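Local coordinates for protein peroxiredoxin PRX1, mitochondrial (Saccharomyces cerevisiae, PDB 5YKJ) that reduces peroxides at the expense of thiols as a mitochondrial 1-Cys peroxiredoxin, probably recycled by the glutathione and thioredoxin systems, at residues 20-23 against 24-28; 158-161 against 162-166; 171-174 against 175-179; 190-193 against 194-197. All coordinates share one frame; numbering follows the deposited sequence.

How the contacts relate
From the N terminus, the chain first meets contact 1, where strand 20-21 runs straight into the short helix 22-26 beside strand 63-69 of the thioredoxin-like fold. Contact 2 lies much later and spans successive turns of helix 153-169, which packs on strands 30-36, 63-69 and 139-144. Contact 3 follows in the loop leaving that helix and folds back on it: Arg158 NH1 is 2.9 Å from Trp177 O, probably a hydrogen bond. Contact 4 starts helix 191-198, its centre about 20 Å from that of contact 3. None closes a long loop; all four are local and in series, and none nests or crosses; only contacts 2 and 3 touch.

Contact 1: 20-23 against 24-28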
loop_
_atom_site.group_PDB
_atom_site.type_symbol
_atom_site.label_atom_id
_atom_site.label_comp_id
_atom_site.label_asym_id
_atom_site.label_seq_id
_atom_site.Cartn_x
_atom_site.Cartn_y
_atom_site.Cartn_z
ATOM N N ILE A 20 -17.704 -1.283 6.200
ATOM C CA ILE A 20 -16.597 -1.980 6.768
ATOM C C ILE A 20 -16.008 -1.253 7.961
ATOM O O ILE A 20 -16.243 -0.124 8.170
ATOM C CB ILE A 20 -15.464 -2.240 5.768
ATOM C CG1 ILE A 20 -14.677 -0.980 5.479
ATOM C CG2 ILE A 20 -15.997 -2.875 4.526
ATOM C CD1 ILE A 20 -13.363 -1.246 4.770
ATOM N N ASN A 21 -15.236 -2.000 8.716
ATOM C CA ASN A 21 -14.402 -1.482 9.757
ATOM C C ASN A 21 -13.028 -1.838 9.144
ATOM O O ASN A 21 -12.834 -2.910 8.779
ATOM C CB ASN A 21 -14.609 -2.158 11.074
ATOM C CG ASN A 21 -13.568 -1.755 12.077
ATOM O OD1 ASN A 21 -12.588 -2.388 12.243
ATOM N ND2 ASN A 21 -13.796 -0.650 12.679
ATOM N N PHE A 22 -12.116 -0.887 9.052
ATOM C CA PHE A 22 -10.857 -1.127 8.401
ATOM C C PHE A 22 -10.020 -2.240 8.975
ATOM O O PHE A 22 -9.541 -3.031 8.271
ATOM C CB PHE A 22 -10.084 0.204 8.439
ATOM C CG PHE A 22 -8.787 0.229 7.629
ATOM C CD1 PHE A 22 -8.776 -0.112 6.316
ATOM C CD2 PHE A 22 -7.621 0.633 8.190
ATOM C CE1 PHE A 22 -7.636 -0.109 5.604
ATOM C CE2 PHE A 22 -6.447 0.671 7.459
ATOM C CZ PHE A 22 -6.471 0.318 6.153
ATOM N N TYR A 23 -9.857 -2.255 10.274
ATOM C CA TYR A 23 -9.072 -3.289 10.914
ATOM C C TYR A 23 -9.682 -4.687 10.677
ATOM O O TYR A 23 -8.995 -5.612 10.424
ATOM C CB TYR A 23 -8.895 -3.024 12.425
ATOM C CG TYR A 23 -7.862 -1.990 12.819
ATOM C CD1 TYR A 23 -7.361 -1.111 11.911
ATOM C CD2 TYR A 23 -7.419 -1.919 14.097
ATOM C CE1 TYR A 23 -6.452 -0.168 12.278
ATOM C CE2 TYR A 23 -6.519 -0.995 14.486
ATOM C CZ TYR A 23 -6.011 -0.124 13.558
ATOM O OH TYR A 23 -5.096 0.775 13.946
ATOM N N ASP A 24 -10.998 -4.754 10.780
ATOM C CA ASP A 24 -11.717 -5.985 10.546
ATOM C C ASP A 24 -11.541 -6.437 9.116
ATOM O O ASP A 24 -11.384 -7.604 8.873
ATOM C CB ASP A 24 -13.200 -5.791 10.830
ATOM C CG ASP A 24 -13.528 -5.754 12.293
ATOM O OD1 ASP A 24 -12.690 -6.058 13.088
ATOM O OD2 ASP A 24 -14.627 -5.386 12.617
ATOM N N TYR A 25 -11.572 -5.506 8.182
ATOM C CA TYR A 25 -11.390 -5.889 6.810
ATOM C C TYR A 25 -10.007 -6.494 6.595
ATOM O O TYR A 25 -9.849 -7.465 5.932
ATOM C CB TYR A 25 -11.584 -4.676 5.829
ATOM C CG TYR A 25 -11.076 -4.941 4.410
ATOM C CD1 TYR A 25 -11.782 -5.720 3.556
ATOM C CD2 TYR A 25 -9.911 -4.389 3.947
ATOM C CE1 TYR A 25 -11.342 -5.988 2.298
ATOM C CE2 TYR A 25 -9.460 -4.633 2.684
ATOM C CZ TYR A 25 -10.169 -5.438 1.848
ATOM O OH TYR A 25 -9.721 -5.702 0.585
ATOM N N LEU A 26 -9.006 -5.837 7.141
ATOM C CA LEU A 26 -7.649 -6.277 6.993
ATOM C C LEU A 26 -7.363 -7.598 7.688
ATOM O O LEU A 26 -6.655 -8.369 7.219
ATOM C CB LEU A 26 -6.676 -5.232 7.528
ATOM C CG LEU A 26 -6.482 -3.948 6.747
ATOM C CD1 LEU A 26 -5.545 -3.038 7.503
ATOM C CD2 LEU A 26 -6.002 -4.229 5.339
ATOM N N GLY A 27 -7.938 -7.764 8.848
ATOM C CA GLY A 27 -7.686 -8.956 9.608
ATOM C C GLY A 27 -6.234 -9.060 9.952
ATOM O O GLY A 27 -5.650 -8.127 10.383
ATOM N N ASP A 28 -5.665 -10.229 9.732
ATOM C CA ASP A 28 -4.269 -10.459 9.960
ATOM C C ASP A 28 -3.440 -10.383 8.664
ATOM O O ASP A 28 -2.379 -10.868 8.620
ATOM C CB ASP A 28 -4.007 -11.812 10.619
ATOM C CG ASP A 28 -4.593 -11.919 11.976
ATOM O OD1 ASP A 28 -4.611 -10.949 12.720
ATOM O OD2 ASP A 28 -5.065 -13.009 12.288
HETATM O O HOH W 1 -7.546 -7.011 12.771
#
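Leu26 lays its CD1 methyl over one face of the Phe22 ring, 4.0 Å from the centroid and 21° off the normal, a CH-pi contact displaced toward the ring's rim. Phe22 reaches it because CG stands anti to the backbone N (chi1 -172°), which swings the ring back beside Leu26, one turn on. Both residues are buried, as befits large apolar groups; Ile66 of strand 63-69 and a stacked Phe11 pack against Phe22 too. Beside them Ile20 CD1 rests 4.0 Å from Tyr25 CB, while the Tyr25 hydroxyl bonds to Leu65 O. Here strand 20-21 passes directly into helix 22-26, with Asn21 as N-cap: its OD1 accepts Asp24 N at 3.2 Å on a lone pair in the carbonyl plane. Asn21 ND2 is held in turn by Asp12. The outer side is looser. Asp24 is exposed, its carboxylate turned 53° from the Asn21 amide, and a negative charge there probably suits the helix's N-terminal end. At the far end Gly27, whose positive phi favours glycine, gives its N to Tyr23 O (2.9 Å), and a water bridges Tyr23 O and Gly27 O.

Contact 2: 158-161 against 162-166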
loop_
_atom_site.group_PDB
_atom_site.type_symbol
_atom_site.label_atom_id
_atom_site.label_comp_id
_atom_site.label_asym_id
_atom_site.label_seq_id
_atom_site.Cartn_x
_atom_site.Cartn_y
_atom_site.Cartn_z
ATOM N N ARG A 158 7.452 -5.216 -5.157
ATOM C CA ARG A 158 8.844 -5.374 -4.774
ATOM C C ARG A 158 9.075 -4.994 -3.303
ATOM O O ARG A 158 9.694 -5.700 -2.571
ATOM C CB ARG A 158 9.770 -4.576 -5.710
ATOM C CG ARG A 158 11.256 -4.908 -5.582
ATOM C CD ARG A 158 12.183 -3.905 -6.254
ATOM N NE ARG A 158 12.171 -2.616 -5.618
ATOM C CZ ARG A 158 12.928 -2.310 -4.592
ATOM N NH1 ARG A 158 13.814 -3.174 -4.118
ATOM N NH2 ARG A 158 12.818 -1.131 -4.050
ATOM N N VAL A 159 8.531 -3.868 -2.913
ATOM C CA VAL A 159 8.660 -3.453 -1.544
ATOM C C VAL A 159 7.920 -4.351 -0.572
ATOM O O VAL A 159 8.331 -4.481 0.481
ATOM C CB VAL A 159 8.402 -1.960 -1.286
ATOM C CG1 VAL A 159 9.276 -1.164 -2.192
ATOM C CG2 VAL A 159 6.942 -1.606 -1.448
ATOM N N ILE A 160 6.789 -4.893 -0.990
ATOM C CA ILE A 160 6.065 -5.790 -0.132
ATOM C C ILE A 160 6.959 -7.028 0.114
ATOM O O ILE A 160 7.072 -7.497 1.198
ATOM C CB ILE A 160 4.706 -6.231 -0.729
ATOM C CG1 ILE A 160 3.682 -5.115 -0.608
ATOM C CG2 ILE A 160 4.145 -7.426 0.039
ATOM C CD1 ILE A 160 2.527 -5.276 -1.568
ATOM N N ASP A 161 7.574 -7.487 -0.959
ATOM C CA ASP A 161 8.432 -8.648 -0.824
ATOM C C ASP A 161 9.623 -8.378 0.114
ATOM O O ASP A 161 9.970 -9.168 0.904
ATOM C CB ASP A 161 8.909 -9.127 -2.187
ATOM C CG ASP A 161 7.818 -9.859 -2.972
ATOM O OD1 ASP A 161 6.896 -10.285 -2.395
ATOM O OD2 ASP A 161 7.951 -9.961 -4.133
ATOM N N ALA A 162 10.215 -7.221 -0.035
ATOM C CA ALA A 162 11.291 -6.830 0.813
ATOM C C ALA A 162 10.848 -6.694 2.259
ATOM O O ALA A 162 11.510 -7.106 3.114
ATOM C CB ALA A 162 11.888 -5.519 0.318
ATOM N N LEU A 163 9.705 -6.064 2.498
ATOM C CA LEU A 163 9.248 -5.894 3.860
ATOM C C LEU A 163 8.935 -7.195 4.557
ATOM O O LEU A 163 9.239 -7.363 5.692
ATOM C CB LEU A 163 7.994 -5.013 3.907
ATOM C CG LEU A 163 8.201 -3.517 3.667
ATOM C CD1 LEU A 163 6.875 -2.892 3.271
ATOM C CD2 LEU A 163 8.753 -2.876 4.921
ATOM N N GLN A 164 8.279 -8.070 3.828
ATOM C CA GLN A 164 7.942 -9.363 4.372
ATOM C C GLN A 164 9.185 -10.182 4.658
ATOM O O GLN A 164 9.227 -10.851 5.621
ATOM C CB GLN A 164 6.959 -10.125 3.485
ATOM C CG GLN A 164 5.609 -9.426 3.396
ATOM C CD GLN A 164 4.586 -10.171 2.552
ATOM O OE1 GLN A 164 4.911 -10.934 1.706
ATOM N NE2 GLN A 164 3.367 -9.901 2.807
ATOM N N LEU A 165 10.128 -10.110 3.755
ATOM C CA LEU A 165 11.370 -10.830 3.924
ATOM C C LEU A 165 12.175 -10.315 5.122
ATOM O O LEU A 165 12.697 -11.073 5.895
ATOM C CB LEU A 165 12.226 -10.789 2.659
ATOM C CG LEU A 165 13.524 -11.612 2.797
ATOM C CD1 LEU A 165 13.205 -13.083 2.970
ATOM C CD2 LEU A 165 14.387 -11.344 1.606
ATOM N N THR A 166 12.242 -9.006 5.248
ATOM C CA THR A 166 12.937 -8.444 6.359
ATOM C C THR A 166 12.318 -8.850 7.705
ATOM O O THR A 166 13.018 -9.113 8.617
ATOM C CB THR A 166 13.080 -6.893 6.302
ATOM O OG1 THR A 166 11.833 -6.270 6.351
ATOM C CG2 THR A 166 13.756 -6.493 5.137
HETATM O O HOH W 2 6.696 -11.801 -0.057
#
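Ile160 and Gln164, one turn apart, run side by side in the same direction, and the Ile160 CG2 methyl sits over the face of the glutamine amide, 3.7 Å from Gln164 CD. Two torsions bring this about: CG2 of Ile160 is anti to its own nitrogen, and Gln164 stays extended past CG (chi2 -178°), which carries the amide's face to the methyl. Ile160 is buried, its branched apolar chain touching Val32 and Val63, whereas glutamine can offer a flat face to a methyl while its O and N serve a water and Arg61. Leu163 CG lies 3.3 Å from Val159 O, close against the backbone of the preceding turn; its side chain also touches Trp30 and Arg140. Ala162, small enough to let Thr173 and Trp177 come close, lies on another side of the helix. All of this belongs to the middle of helix 153-169, which covers strands 30-36, 63-69 and 139-144 of the thioredoxin-like fold. Its backbone keeps the regular i to i+4 pattern, as in Gln164 N to Ile160 O (2.9 Å) and Leu165 N to Asp161 O (3.0 Å). Polar side chains meet through water: one molecule donates to Asp161 OD1 at 2.8 Å and to Gln164 OE1 at 2.7 Å, joining two acceptors that could not bond each other. Arg61 holds both from outside, by a salt bridge to Asp161 and by its carbonyl to Gln164 NE2. Further along, Thr166 OG1 donates to Leu163 O at 2.9 Å from above the carbonyl plane, a bond that lets threonine keep its polar group within the helix.

Contact 3: 171-174 against 175-179; sequences VVTP and INWQP
The indole of Trp177 is covered on both faces: Thr173 CG2 sits over the centre of one, 3.6 Å above the plane, and Pro179 N lies over the other, displaced toward the rim. On the threonine side this is a CH-pi contact, with CG2 3.7 Å from the centroid of the five-membered ring and 15° off its normal. The chain is brought round by a type II beta turn from Pro174 to Trp177, in the loop between helix 153-169 and strand 183-184. Asn176 occupies the third position of the turn with phi +64°, a left-handed conformation that asparagine tolerates better than most residues, and its side chain is exposed. Pro174 opens the turn with a rigid ring whose CD comes 3.8 Å from Trp177 CB, approaching the indole obliquely. Thr173 suits its place because it divides its branches: the methyl goes to the aromatic face, while OG1 takes the position between the backbone N and the carbonyl carbon. Buried Trp177 also packs on Ala162 and Leu165 of the helix and on Val183, so the turn is held against its neighbours, and its NE1 makes a weak hydrogen bond to Asp181 O. The turn is closed by Trp177 N, which donates to Pro174 O at 3.2 Å from 38° above the carbonyl plane.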
loop_
_atom_site.group_PDB
_atom_site.type_symbol
_atom_site.label_atom_id
_atom_site.label_comp_id
_atom_site.label_asym_id
_atom_site.label_seq_id
_atom_site.Cartn_x
_atom_site.Cartn_y
_atom_site.Cartn_z
ATOM N N VAL A 171 16.616 -9.474 8.049
ATOM C CA VAL A 171 17.585 -8.992 7.104
ATOM C C VAL A 171 17.081 -7.650 6.565
ATOM O O VAL A 171 16.020 -7.261 6.871
ATOM C CB VAL A 171 17.823 -9.931 5.937
ATOM C CG1 VAL A 171 18.392 -11.232 6.439
ATOM C CG2 VAL A 171 16.555 -10.205 5.148
ATOM N N VAL A 172 17.938 -7.002 5.820
ATOM C CA VAL A 172 17.646 -5.717 5.189
ATOM C C VAL A 172 17.999 -5.805 3.707
ATOM O O VAL A 172 18.799 -6.591 3.339
ATOM C CB VAL A 172 18.242 -4.451 5.868
ATOM C CG1 VAL A 172 17.684 -4.184 7.228
ATOM C CG2 VAL A 172 19.736 -4.293 5.704
ATOM N N THR A 173 17.359 -4.989 2.870
ATOM C CA THR A 173 17.565 -5.091 1.459
ATOM C C THR A 173 18.197 -3.840 0.861
ATOM O O THR A 173 17.930 -2.788 1.178
ATOM C CB THR A 173 16.264 -5.421 0.675
ATOM O OG1 THR A 173 15.327 -4.398 0.880
ATOM C CG2 THR A 173 15.683 -6.765 1.029
ATOM N N PRO A 174 19.155 -4.094 -0.046
ATOM C CA PRO A 174 19.880 -2.998 -0.662
ATOM C C PRO A 174 19.095 -2.338 -1.778
ATOM O O PRO A 174 18.109 -2.804 -2.186
ATOM C CB PRO A 174 21.088 -3.657 -1.278
ATOM C CG PRO A 174 20.604 -4.991 -1.655
ATOM C CD PRO A 174 19.675 -5.389 -0.546
ATOM N N ILE A 175 19.657 -1.260 -2.254
ATOM C CA ILE A 175 19.072 -0.566 -3.347
ATOM C C ILE A 175 18.870 -1.548 -4.511
ATOM O O ILE A 175 19.664 -2.366 -4.777
ATOM C CB ILE A 175 20.022 0.565 -3.817
ATOM C CG1 ILE A 175 19.395 1.464 -4.863
ATOM C CG2 ILE A 175 21.290 -0.039 -4.396
ATOM C CD1 ILE A 175 18.584 2.576 -4.242
ATOM N N ASN A 176 17.725 -1.413 -5.144
ATOM C CA ASN A 176 17.374 -2.157 -6.314
ATOM C C ASN A 176 17.239 -3.662 -6.138
ATOM O O ASN A 176 17.257 -4.351 -7.082
ATOM C CB ASN A 176 18.415 -1.838 -7.346
ATOM C CG ASN A 176 18.327 -0.422 -7.869
ATOM O OD1 ASN A 176 17.340 0.224 -7.758
ATOM N ND2 ASN A 176 19.423 0.046 -8.408
ATOM N N TRP A 177 17.072 -4.107 -4.909
ATOM C CA TRP A 177 16.946 -5.509 -4.615
ATOM C C TRP A 177 15.775 -6.195 -5.283
ATOM O O TRP A 177 14.717 -5.690 -5.314
ATOM C CB TRP A 177 16.813 -5.733 -3.091
ATOM C CG TRP A 177 16.566 -7.124 -2.664
ATOM C CD1 TRP A 177 17.483 -8.059 -2.421
ATOM C CD2 TRP A 177 15.305 -7.723 -2.397
ATOM N NE1 TRP A 177 16.908 -9.180 -2.010
ATOM C CE2 TRP A 177 15.557 -9.025 -1.995
ATOM C CE3 TRP A 177 13.993 -7.286 -2.461
ATOM C CZ2 TRP A 177 14.553 -9.889 -1.661
ATOM C CZ3 TRP A 177 13.031 -8.126 -2.155
ATOM C CH2 TRP A 177 13.289 -9.416 -1.737
ATOM N N GLN A 178 16.018 -7.385 -5.781
ATOM C CA GLN A 178 14.979 -8.206 -6.285
ATOM C C GLN A 178 15.051 -9.513 -5.507
ATOM O O GLN A 178 16.061 -9.922 -5.073
ATOM C CB GLN A 178 15.145 -8.528 -7.756
ATOM C CG GLN A 178 14.855 -7.394 -8.720
ATOM C CD GLN A 178 13.424 -6.892 -8.729
ATOM O OE1 GLN A 178 12.520 -7.593 -8.425
ATOM N NE2 GLN A 178 13.266 -5.660 -9.072
ATOM N N PRO A 179 13.933 -10.183 -5.389
ATOM C CA PRO A 179 13.911 -11.469 -4.712
ATOM C C PRO A 179 14.893 -12.422 -5.411
ATOM O O PRO A 179 15.033 -12.396 -6.584
ATOM C CB PRO A 179 12.484 -11.947 -4.914
ATOM C CG PRO A 179 11.690 -10.671 -4.961
ATOM C CD PRO A 179 12.570 -9.679 -5.626
#

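Contact 4: 190-193 against 194-197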
loop_
_atom_site.group_PDB
_atom_site.type_symbol
_atom_site.label_atom_id
_atom_site.label_comp_id
_atom_site.label_asym_id
_atom_site.label_seq_id
_atom_site.Cartn_x
_atom_site.Cartn_y
_atom_site.Cartn_z
ATOM N N SER A 190 25.876 -8.832 15.594
ATOM C CA SER A 190 27.321 -8.980 15.637
ATOM C C SER A 190 27.804 -10.041 14.680
ATOM O O SER A 190 27.066 -10.848 14.253
ATOM C CB SER A 190 27.772 -9.333 17.057
ATOM O OG SER A 190 27.514 -10.676 17.350
ATOM N N ASN A 191 29.085 -10.002 14.353
ATOM C CA ASN A 191 29.627 -10.974 13.448
ATOM C C ASN A 191 29.432 -12.416 13.975
ATOM O O ASN A 191 29.144 -13.259 13.233
ATOM C CB ASN A 191 31.101 -10.690 13.142
ATOM C CG ASN A 191 31.311 -9.715 11.957
ATOM O OD1 ASN A 191 30.449 -8.939 11.593
ATOM N ND2 ASN A 191 32.502 -9.730 11.435
ATOM N N ASP A 192 29.625 -12.622 15.269
ATOM C CA ASP A 192 29.431 -13.932 15.843
ATOM C C ASP A 192 27.969 -14.357 15.753
ATOM O O ASP A 192 27.701 -15.425 15.418
ATOM C CB ASP A 192 29.909 -14.000 17.284
ATOM C CG ASP A 192 31.379 -14.288 17.408
ATOM O OD1 ASP A 192 32.033 -14.572 16.418
ATOM O OD2 ASP A 192 31.842 -14.164 18.533
ATOM N N GLU A 193 27.067 -13.454 16.058
ATOM C CA GLU A 193 25.625 -13.694 15.966
ATOM C C GLU A 193 25.281 -13.952 14.513
ATOM O O GLU A 193 24.483 -14.772 14.220
ATOM C CB GLU A 193 24.816 -12.512 16.521
ATOM C CG GLU A 193 24.640 -12.392 18.038
ATOM C CD GLU A 193 24.079 -11.053 18.531
ATOM O OE1 GLU A 193 23.552 -11.017 19.658
ATOM O OE2 GLU A 193 24.131 -10.035 17.846
ATOM N N ALA A 194 25.914 -13.236 13.604
ATOM C CA ALA A 194 25.694 -13.453 12.207
ATOM C C ALA A 194 26.152 -14.837 11.735
ATOM O O ALA A 194 25.542 -15.424 10.876
ATOM C CB ALA A 194 26.345 -12.347 11.382
ATOM N N LYS A 195 27.273 -15.295 12.276
ATOM C CA LYS A 195 27.751 -16.584 11.897
ATOM C C LYS A 195 26.751 -17.636 12.396
ATOM O O LYS A 195 26.523 -18.570 11.778
ATOM C CB LYS A 195 29.139 -16.876 12.491
ATOM C CG LYS A 195 30.268 -16.181 11.763
ATOM C CD LYS A 195 31.645 -16.815 11.923
ATOM C CE LYS A 195 31.856 -17.223 13.339
ATOM N NZ LYS A 195 33.275 -17.470 13.589
ATOM N N ALA A 196 26.207 -17.417 13.553
ATOM C CA ALA A 196 25.240 -18.365 14.113
ATOM C C ALA A 196 23.917 -18.478 13.364
ATOM O O ALA A 196 23.338 -19.523 13.243
ATOM C CB ALA A 196 24.947 -18.005 15.542
ATOM N N LYS A 197 23.425 -17.335 12.946
ATOM C CA LYS A 197 22.151 -17.211 12.230
ATOM C C LYS A 197 22.185 -17.383 10.713
ATOM O O LYS A 197 21.290 -17.956 10.149
ATOM C CB LYS A 197 21.479 -15.880 12.637
ATOM C CG LYS A 197 20.164 -15.572 11.938
ATOM C CD LYS A 197 19.461 -14.414 12.603
ATOM C CE LYS A 197 18.020 -14.281 12.121
ATOM N NZ LYS A 197 17.308 -13.200 12.838
#
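Ser190 O accepts the N-H of Ala194 at 2.7 Å, the shortest hydrogen bond of the contact. It closes the first turn of helix 191-198, and the same Ser190 also caps that turn with its side chain. Ser190 OG receives Glu193 N at 3.1 Å, while Glu193 OE2 receives Ser190 N, also at 3.1 Å. This reciprocal pair is a capping box. The carboxylate oxygen is met on its anti side, 17° out of the carboxylate plane, and Glu193 arrives there by keeping CG beside its backbone N (chi1 -80°) and then extending. Serine suits the N-cap because its short hydroxyl side chain can fold back to an N-H of the first turn; glutamate three residues on has the length to return to the capping residue's own nitrogen. Ala194 is the buried member, its CB 3.3 Å from Ser190 O, and its small methyl touches Ile185, Val189 and Phe201. Asn191 turns its amide outward from the turn to Arg209 and Glu203, linking the helix start to neighbouring parts of the C-terminal region. On the exposed side Asp192 and Lys195 lie alongside each other, the lysine bent at chi3 (-42°), and Asp192 OD1 remains 4.2 Å from Lys195 NZ, beyond a salt bridge. Two acidic residues in the first turn would probably interact favourably with the helix dipole, and the opposite charge of Lys195 would add a modest attraction across the surface.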